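PDB 4DVE: biotin transporter BioY from Lactococcus lactis subsp. cremoris, which binds biotin as the membrane-embedded S component of an ECF-type ABC transporter, probably interacting with the energy-coupling complex that powers uptake. Local coordinates for residues Thr68-Phe74 and Trp106-Phe111; Lys18-Tyr22 and Gly192-Tyr196; Ser125-Glu131 and Val184-Arg188. The contacts are given in a common frame with arbitrary orientation. Residue numbers count along the deposited sequence, not the author numbering.

Interaction 1. Residues Thr68-Phe74 and Trp106-Phe111; sequences TISVGAF and WLFTPF. With BNG (nonyl beta-D-glucopyranoside), chain F; BNG (nonyl beta-D-glucopyranoside), chain E.
Thr68, Val71 and Leu107 lose the most surface in this antiparallel helix pair. Residues Thr68-Phe74 form regular alpha helix, with Gly72 N bonded to Thr68 O (2.8 Å) and Ala73 N to Ile69 O (2.9 Å). Trp106-Phe111 is also helical but kinked at Pro110, and the N atoms of Pro110 and Phe111 lack a bond to the preceding turn. The short axes come within 8.3 Å at 165°, with Thr68 CA 5.3 Å from Pro110 CA and Gly72 CA 6.1 Å from Leu107 CA. Thr68 (chi1 m) lies over the kink: its N is 3.8 Å from Pro110 CB and its OG1 3.4 Å from Phe111 CB, while OG1 bonds back to Pro64 O in its own helix. Val71 (chi1 t) points straight across, CG2 at 3.6 Å from Pro110 CG and CG1 at 3.5 Å from Trp106 O. Leu107 (t, p) reaches Gly72, where CD1 lies 3.9 Å from CA. A CB on Gly72 would run into C9' of the chain F nonyl glucoside, so the lack of a side chain leaves room for the detergent tail, whose C6' is 3.7 Å from Thr68 CG2; this is consistent with a surface facing lipid. Further along, Phe74 CE2 meets Trp106 CZ3 at 3.9 Å, and Trp106 also touches biotin, so the interface runs from the detergent-covered side to the biotin pocket. Helix 13-33 packs on Val71 and Phe74 through Ile30, and helix 128-155 backs Trp106 and Thr109 through Val143, leaving helices 52-80 and 100-119 joined in the middle of the membrane bundle.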
# COMPACT_ATOMS: atom_id res chain seq x y z
N THR A 68 2.68 -2.85 8.69
CA THR A 68 2.81 -4.14 8.04
C THR A 68 1.77 -5.16 8.52
O THR A 68 1.22 -5.95 7.73
CB THR A 68 4.25 -4.70 8.20
OG1 THR A 68 5.17 -3.74 7.66
CG2 THR A 68 4.41 -6.02 7.47
N ILE A 69 1.49 -5.14 9.82
CA ILE A 69 0.49 -6.03 10.37
C ILE A 69 -0.88 -5.71 9.77
O ILE A 69 -1.60 -6.63 9.40
CB ILE A 69 0.49 -5.96 11.92
CG1 ILE A 69 1.78 -6.60 12.46
CG2 ILE A 69 -0.74 -6.65 12.53
CD1 ILE A 69 1.95 -6.44 13.96
N SER A 70 -1.24 -4.43 9.69
CA SER A 70 -2.52 -4.04 9.11
C SER A 70 -2.72 -4.52 7.68
O SER A 70 -3.83 -4.96 7.32
CB SER A 70 -2.67 -2.51 9.09
OG SER A 70 -3.07 -2.06 10.33
N VAL A 71 -1.70 -4.34 6.85
CA VAL A 71 -1.70 -4.79 5.43
C VAL A 71 -1.70 -6.31 5.37
O VAL A 71 -2.41 -6.93 4.57
CB VAL A 71 -0.52 -4.16 4.61
CG1 VAL A 71 -0.37 -4.82 3.23
CG2 VAL A 71 -0.74 -2.65 4.48
N GLY A 72 -0.91 -6.92 6.24
CA GLY A 72 -0.84 -8.36 6.35
C GLY A 72 -2.19 -8.97 6.63
O GLY A 72 -2.55 -9.98 6.02
N ALA A 73 -2.93 -8.34 7.52
CA ALA A 73 -4.23 -8.85 7.90
C ALA A 73 -5.18 -8.79 6.71
O ALA A 73 -5.98 -9.70 6.50
CB ALA A 73 -4.78 -8.10 9.12
N PHE A 74 -5.13 -7.68 5.98
CA PHE A 74 -5.92 -7.49 4.77
C PHE A 74 -5.60 -8.61 3.75
O PHE A 74 -6.49 -9.26 3.20
CB PHE A 74 -5.64 -6.09 4.17
CG PHE A 74 -5.95 -5.97 2.71
CD1 PHE A 74 -7.26 -6.02 2.25
CD2 PHE A 74 -4.93 -5.80 1.78
CE1 PHE A 74 -7.55 -5.94 0.88
CE2 PHE A 74 -5.23 -5.69 0.42
CZ PHE A 74 -6.52 -5.77 -0.02
N TRP A 106 2.92 -5.27 -1.99
CA TRP A 106 2.14 -4.52 -0.98
C TRP A 106 2.47 -4.93 0.45
O TRP A 106 2.49 -4.09 1.32
CB TRP A 106 0.66 -4.68 -1.16
CG TRP A 106 0.04 -4.04 -2.37
CD1 TRP A 106 0.63 -3.17 -3.29
CD2 TRP A 106 -1.33 -4.22 -2.82
NE1 TRP A 106 -0.27 -2.81 -4.25
CE2 TRP A 106 -1.48 -3.42 -4.02
CE3 TRP A 106 -2.42 -4.93 -2.35
CZ2 TRP A 106 -2.68 -3.34 -4.72
CZ3 TRP A 106 -3.63 -4.83 -3.04
CH2 TRP A 106 -3.75 -4.07 -4.21
N LEU A 107 2.73 -6.21 0.69
CA LEU A 107 3.15 -6.67 1.99
C LEU A 107 4.41 -5.98 2.51
O LEU A 107 4.53 -5.77 3.70
CB LEU A 107 3.36 -8.18 2.00
CG LEU A 107 3.71 -8.78 3.38
CD1 LEU A 107 2.60 -8.50 4.42
CD2 LEU A 107 3.97 -10.27 3.23
N PHE A 108 5.34 -5.60 1.63
CA PHE A 108 6.60 -4.99 2.05
C PHE A 108 6.59 -3.47 2.07
O PHE A 108 7.44 -2.86 2.71
CB PHE A 108 7.73 -5.45 1.11
CG PHE A 108 7.98 -6.90 1.19
CD1 PHE A 108 8.83 -7.40 2.18
CD2 PHE A 108 7.33 -7.78 0.35
CE1 PHE A 108 9.03 -8.77 2.28
CE2 PHE A 108 7.53 -9.14 0.45
CZ PHE A 108 8.38 -9.65 1.42
N THR A 109 5.64 -2.87 1.37
CA THR A 109 5.54 -1.42 1.23
C THR A 109 5.46 -0.68 2.57
O THR A 109 6.22 0.27 2.76
CB THR A 109 4.35 -1.06 0.31
OG1 THR A 109 4.66 -1.55 -1.01
CG2 THR A 109 4.04 0.44 0.26
N PRO A 110 4.58 -1.11 3.49
CA PRO A 110 4.50 -0.34 4.76
C PRO A 110 5.74 -0.47 5.60
O PRO A 110 6.09 0.46 6.28
CB PRO A 110 3.28 -0.93 5.49
CG PRO A 110 2.84 -2.08 4.68
CD PRO A 110 3.49 -2.09 3.36
N PHE A 111 6.43 -1.61 5.50
CA PHE A 111 7.68 -1.77 6.21
C PHE A 111 8.74 -0.80 5.65
O PHE A 111 9.41 -0.09 6.39
CB PHE A 111 8.20 -3.22 6.11
CG PHE A 111 9.57 -3.35 6.67
CD1 PHE A 111 10.68 -3.35 5.85
CD2 PHE A 111 9.76 -3.33 8.05
CE1 PHE A 111 11.96 -3.40 6.38
CE2 PHE A 111 11.03 -3.39 8.60
CZ PHE A 111 12.13 -3.41 7.76
C1 BNG F . 11.09 -3.23 12.47
C2 BNG F . 11.16 -1.93 13.26
C3 BNG F . 12.25 -1.02 12.71
C4 BNG F . 13.57 -1.77 12.55
C5 BNG F . 13.35 -3.08 11.80
C6 BNG F . 14.65 -3.88 11.71
C1' BNG F . 9.81 -5.20 12.22
C2' BNG F . 8.31 -5.23 11.97
C3' BNG F . 7.82 -6.67 11.80
C4' BNG F . 6.75 -6.75 10.71
C5' BNG F . 5.63 -7.70 11.12
C6' BNG F . 5.27 -8.64 9.97
C7' BNG F . 3.77 -8.89 9.92
C8' BNG F . 3.43 -9.97 8.91
C9' BNG F . 1.93 -10.12 8.75
O1 BNG F . 10.13 -4.09 13.06
O2 BNG F . 9.90 -1.26 13.19
O3 BNG F . 12.45 0.09 13.61
O4 BNG F . 14.50 -0.96 11.83
O5 BNG F . 12.37 -3.86 12.48
O6 BNG F . 14.44 -5.20 12.21
C1 BNG E . -7.22 -6.62 12.21
C2 BNG E . -6.01 -5.74 12.51
C3 BNG E . -5.06 -6.43 13.48
C4 BNG E . -5.81 -6.98 14.69
C5 BNG E . -7.03 -7.79 14.25
C6 BNG E . -7.82 -8.28 15.46
C1' BNG E . -9.33 -6.65 11.15
C2' BNG E . -10.44 -5.70 10.73
C3' BNG E . -11.31 -6.32 9.63
C4' BNG E . -12.27 -5.29 9.05
C5' BNG E . -13.20 -5.93 8.03
C6' BNG E . -13.99 -4.87 7.27
C7' BNG E . -15.12 -5.50 6.47
C8' BNG E . -15.75 -4.49 5.52
C9' BNG E . -16.18 -3.25 6.26
O1 BNG E . -8.13 -5.91 11.38
O2 BNG E . -5.32 -5.44 11.30
O3 BNG E . -4.07 -5.50 13.92
O4 BNG E . -4.94 -7.82 15.45
O5 BNG E . -7.87 -6.98 13.43
O6 BNG E . -9.14 -8.65 15.04

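Interaction 2. Residues Lys18-Tyr22 and Gly192-Tyr196; sequences KTLTY and GFELY
This is a side-chain contact, an aromatic stack plus one hydroxyl-hydroxyl hydrogen bond, joining the start of the first helix, 13-33, to the chain's C-terminal tail just beyond helix 170-189. Lys18-Tyr22 is plain alpha helix (Tyr22 N to Lys18 O, 2.9 Å). Opposite it, a cis peptide precedes Gly192, whose phi of 137° suits glycine, and the chain then turns through Phe193 into a 3-10 segment at Glu194-Tyr196, with Tyr196 N bonded to Phe193 O at 3.1 Å. The backbones stay well apart, Thr19 CA and Tyr196 CA being 9.1 Å from each other, so side chains bridge the gap. Tyr22 (chi1 m) and Phe193 (chi1 m, chi2 91°) make an offset stack, with ring centroids 4.7 Å apart and planes at 30°. Phe193 CE2 lies over one face of the Tyr22 ring, 3.6 Å from Tyr22 CD2. In the six-helix bundle of an S component the two chain ends thus meet at one end of the helix bundle, about 18 Å from the centre of the chain to the centre of the contact. The CA-to-CB bond of Tyr196 (chi1 m) points toward the helix, and its OH hydrogen-bonds Thr19 OG1 at 2.7 Å; Thr19 OG1 (chi1 m) is also hydrogen-bonded to the main-chain O of Gln15, one turn earlier. The Tyr196 hydroxyl also lies beside the stack, OH being 3.7 Å from Tyr22 CD2, with Tyr196 CE2 4.2 Å from that same Tyr22 CD2. Leu62 of helix 52-80 touches both Tyr22 and Tyr196, and Tyr66 of that helix touches Thr19.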
# COMPACT_ATOMS: atom_id res chain seq x y z
N LYS A 18 -5.46 1.53 21.62
CA LYS A 18 -5.33 2.48 20.51
C LYS A 18 -4.73 1.87 19.26
O LYS A 18 -5.23 2.10 18.15
CB LYS A 18 -4.47 3.68 20.90
CG LYS A 18 -5.25 4.98 21.04
CD LYS A 18 -5.31 5.49 22.47
CE LYS A 18 -3.98 6.08 22.92
NZ LYS A 18 -4.05 6.73 24.27
N THR A 19 -3.66 1.11 19.44
CA THR A 19 -2.96 0.46 18.35
C THR A 19 -3.85 -0.59 17.65
O THR A 19 -3.91 -0.65 16.44
CB THR A 19 -1.64 -0.17 18.86
OG1 THR A 19 -0.85 0.83 19.51
CG2 THR A 19 -0.83 -0.79 17.69
N LEU A 20 -4.59 -1.36 18.44
CA LEU A 20 -5.58 -2.28 17.91
C LEU A 20 -6.64 -1.56 17.09
O LEU A 20 -6.93 -1.96 15.95
CB LEU A 20 -6.22 -3.07 19.04
CG LEU A 20 -7.34 -4.04 18.62
CD1 LEU A 20 -6.76 -5.12 17.73
CD2 LEU A 20 -8.05 -4.65 19.82
N THR A 21 -7.20 -0.50 17.65
CA THR A 21 -8.22 0.32 16.98
C THR A 21 -7.75 0.88 15.64
O THR A 21 -8.40 0.68 14.61
CB THR A 21 -8.69 1.47 17.91
OG1 THR A 21 -9.28 0.91 19.07
CG2 THR A 21 -9.71 2.41 17.22
N TYR A 22 -6.59 1.54 15.66
CA TYR A 22 -5.98 2.10 14.45
C TYR A 22 -5.60 1.06 13.40
O TYR A 22 -5.80 1.26 12.20
CB TYR A 22 -4.72 2.88 14.81
CG TYR A 22 -4.88 4.12 15.67
CD1 TYR A 22 -6.09 4.83 15.73
CD2 TYR A 22 -3.79 4.61 16.38
CE1 TYR A 22 -6.19 5.99 16.51
CE2 TYR A 22 -3.87 5.77 17.12
CZ TYR A 22 -5.07 6.46 17.18
OH TYR A 22 -5.10 7.60 17.96
N GLY A 192 0.07 11.86 18.31
CA GLY A 192 -0.98 10.82 18.34
C GLY A 192 -0.51 9.53 17.64
O GLY A 192 -0.92 8.42 17.97
N PHE A 193 0.38 9.67 16.66
CA PHE A 193 0.98 8.53 15.96
C PHE A 193 2.46 8.45 16.21
O PHE A 193 3.16 7.60 15.66
CB PHE A 193 0.64 8.66 14.48
CG PHE A 193 -0.80 8.43 14.22
CD1 PHE A 193 -1.70 9.48 14.21
CD2 PHE A 193 -1.28 7.15 14.08
CE1 PHE A 193 -3.05 9.26 13.99
CE2 PHE A 193 -2.62 6.91 13.86
CZ PHE A 193 -3.51 7.97 13.82
N GLU A 194 2.92 9.33 17.09
CA GLU A 194 4.31 9.50 17.46
C GLU A 194 4.91 8.22 18.05
O GLU A 194 6.09 7.92 17.82
CB GLU A 194 4.37 10.69 18.44
CG GLU A 194 5.46 10.68 19.49
CD GLU A 194 5.28 9.66 20.59
OE1 GLU A 194 4.17 9.49 21.14
OE2 GLU A 194 6.30 9.01 20.91
N LEU A 195 4.08 7.45 18.77
CA LEU A 195 4.50 6.18 19.37
C LEU A 195 5.14 5.26 18.31
O LEU A 195 6.12 4.57 18.60
CB LEU A 195 3.28 5.46 19.99
CG LEU A 195 3.44 4.11 20.73
CD1 LEU A 195 4.46 4.23 21.86
CD2 LEU A 195 2.10 3.56 21.26
N TYR A 196 4.58 5.25 17.10
CA TYR A 196 5.00 4.29 16.07
C TYR A 196 6.32 4.64 15.38
O TYR A 196 6.85 3.83 14.62
CB TYR A 196 3.86 4.06 15.05
CG TYR A 196 2.58 3.75 15.78
CD1 TYR A 196 2.47 2.65 16.61
CD2 TYR A 196 1.52 4.66 15.78
CE1 TYR A 196 1.33 2.42 17.38
CE2 TYR A 196 0.38 4.45 16.54
CZ TYR A 196 0.27 3.33 17.34
OH TYR A 196 -0.88 3.12 18.10

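Interaction 3. Residues Ser125-Glu131 and Val184-Arg188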
# COMPACT_ATOMS: atom_id res chain seq x y z
N SER A 125 9.77 16.25 11.28
CA SER A 125 10.20 17.43 10.52
C SER A 125 9.04 18.01 9.72
O SER A 125 7.95 17.43 9.68
CB SER A 125 11.31 17.04 9.54
OG SER A 125 10.78 16.14 8.58
N GLN A 126 9.29 19.12 9.04
CA GLN A 126 8.35 19.69 8.08
C GLN A 126 8.67 19.22 6.63
O GLN A 126 8.22 19.83 5.66
CB GLN A 126 8.41 21.22 8.14
CG GLN A 126 7.98 21.82 9.47
CD GLN A 126 6.50 21.62 9.76
OE1 GLN A 126 6.06 20.52 10.13
NE2 GLN A 126 5.72 22.68 9.59
N ASN A 127 9.46 18.15 6.50
CA ASN A 127 9.92 17.69 5.20
C ASN A 127 8.87 16.79 4.50
O ASN A 127 9.06 15.58 4.37
CB ASN A 127 11.26 16.97 5.37
CG ASN A 127 11.94 16.70 4.04
OD1 ASN A 127 11.51 17.20 2.99
ND2 ASN A 127 13.01 15.92 4.09
N TRP A 128 7.78 17.40 4.06
CA TRP A 128 6.69 16.68 3.42
C TRP A 128 7.11 16.22 2.03
O TRP A 128 6.59 15.21 1.54
CB TRP A 128 5.41 17.53 3.39
CG TRP A 128 5.49 18.79 2.57
CD1 TRP A 128 5.62 20.09 3.01
CD2 TRP A 128 5.41 18.89 1.09
NE1 TRP A 128 5.65 20.98 1.95
CE2 TRP A 128 5.52 20.30 0.77
CE3 TRP A 128 5.26 17.97 0.06
CZ2 TRP A 128 5.49 20.76 -0.54
CZ3 TRP A 128 5.23 18.44 -1.25
CH2 TRP A 128 5.34 19.80 -1.54
N PHE A 129 8.07 16.91 1.41
CA PHE A 129 8.57 16.48 0.10
C PHE A 129 9.43 15.22 0.21
O PHE A 129 9.27 14.31 -0.61
CB PHE A 129 9.32 17.58 -0.67
CG PHE A 129 9.57 17.21 -2.12
CD1 PHE A 129 8.50 16.99 -2.98
CD2 PHE A 129 10.86 17.07 -2.61
CE1 PHE A 129 8.70 16.63 -4.31
CE2 PHE A 129 11.07 16.70 -3.93
CZ PHE A 129 9.99 16.49 -4.79
N GLY A 130 10.31 15.16 1.21
CA GLY A 130 11.00 13.92 1.58
C GLY A 130 10.04 12.74 1.80
O GLY A 130 10.24 11.65 1.28
N GLU A 131 8.96 12.98 2.54
CA GLU A 131 7.98 11.93 2.77
C GLU A 131 7.37 11.46 1.44
O GLU A 131 7.21 10.24 1.23
CB GLU A 131 6.88 12.42 3.72
CG GLU A 131 5.80 11.37 4.05
CD GLU A 131 5.22 11.57 5.45
OE1 GLU A 131 4.33 10.79 5.88
OE2 GLU A 131 5.66 12.51 6.14
N VAL A 184 -1.97 11.66 5.64
CA VAL A 184 -1.26 11.16 6.81
C VAL A 184 -0.60 12.26 7.64
O VAL A 184 -0.64 12.17 8.87
CB VAL A 184 -0.28 9.98 6.55
CG1 VAL A 184 -0.87 8.96 5.59
CG2 VAL A 184 1.07 10.48 6.11
N ARG A 185 -0.04 13.29 7.00
CA ARG A 185 0.60 14.39 7.76
C ARG A 185 -0.46 15.13 8.60
O ARG A 185 -0.20 15.48 9.75
CB ARG A 185 1.34 15.43 6.89
CG ARG A 185 2.27 14.93 5.80
CD ARG A 185 3.75 14.85 6.07
NE ARG A 185 4.31 16.04 6.65
CZ ARG A 185 5.53 16.11 7.15
NH1 ARG A 185 6.37 15.07 7.12
NH2 ARG A 185 5.92 17.24 7.70
N ARG A 186 -1.64 15.37 8.02
CA ARG A 186 -2.78 15.89 8.79
C ARG A 186 -3.18 15.01 9.97
O ARG A 186 -3.34 15.50 11.10
CB ARG A 186 -4.02 16.12 7.92
CG ARG A 186 -4.19 17.54 7.45
CD ARG A 186 -5.23 17.63 6.34
NE ARG A 186 -5.00 18.80 5.49
CZ ARG A 186 -5.67 19.07 4.37
NH1 ARG A 186 -6.62 18.24 3.93
NH2 ARG A 186 -5.38 20.17 3.69
N LEU A 187 -3.39 13.73 9.72
CA LEU A 187 -3.72 12.80 10.80
C LEU A 187 -2.67 12.78 11.92
O LEU A 187 -3.03 12.64 13.08
CB LEU A 187 -3.97 11.39 10.30
CG LEU A 187 -5.27 11.20 9.53
CD1 LEU A 187 -5.30 9.77 9.00
CD2 LEU A 187 -6.53 11.52 10.34
N ARG A 188 -1.40 12.94 11.56
CA ARG A 188 -0.33 12.92 12.52
C ARG A 188 -0.12 14.22 13.30
O ARG A 188 0.44 14.18 14.38
CB ARG A 188 1.00 12.67 11.85
CG ARG A 188 1.35 11.23 11.53
CD ARG A 188 2.88 11.20 11.51
NE ARG A 188 3.28 10.47 10.39
CZ ARG A 188 3.81 10.94 9.26
NH1 ARG A 188 4.20 12.21 9.05
NH2 ARG A 188 3.98 10.05 8.35
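Glu131 holds two arginines at once. Its OE1 accepts from Arg188 NH2 at 2.6 Å and its OE2 from Arg188 NH1 at 3.3 Å, a two-pronged salt bridge, while the same OE2 takes Arg185 NH1 at 2.8 Å. The carboxylate and two guanidiniums form a salt-bridge network between the beginning of helix 128-155 and the end of helix 170-189. Arg185 then reaches past the carboxylate to the backbone ahead of helix 128-155, its NH2 donating to Ser125 O at 2.8 Å. That backbone is itself well tied down. Ser125 OG accepts from Asn127 N (3.2 Å) in an ST turn and also bonds Ile122 O, and Asn127 serves as N-cap, its OD1 accepting from Gly130 N at 3.0 Å. Trp128 CB sits over one face of the Arg185 guanidinium, 3.7 Å from NE, while Ser125 O and Glu131 OE2 lie at its edge. Arg185 is therefore enclosed by the turn of Ser125-Trp128 on one side and the acid on another, which is why it buries more surface here than any other residue. Packing is slight: Val184 CG2 lies 3.3 Å from the carboxylate oxygen Glu131 OE1. Leu117 of helix 100-119 touches both Glu131 and Arg188. Arg185 NH1 and Arg188 NH2, besides bonding Glu131, also donate to the main-chain oxygens of Ile122 and Gly60. A salt-bridge network with main-chain hydrogen bonds thus joins the start of helix 128-155 to the end of helix 170-189, so directional polar bonds rather than apolar area dominate between these two segments.

How the interactions relate
Starting at the N terminus, Lys18-Tyr22 on helix 13-33 opens interaction 2, which closes only at Gly192-Tyr196, so its long loop encloses the other two contacts. Within it, interaction 1 joins helix 52-80 to helix 100-119 and closes at Phe111 before interaction 3 opens at Ser125; these two follow in series and do not cross. Interaction 3 then joins helix 128-155 to helix 170-189, and the tail leads directly on to interaction 2: Phe193 CE1 lies 3.5 Å from Leu187 O, a direct touch between them. Interaction 1 sits deeper, about 16 Å and 20 Å (between centres) from interactions 2 and 3.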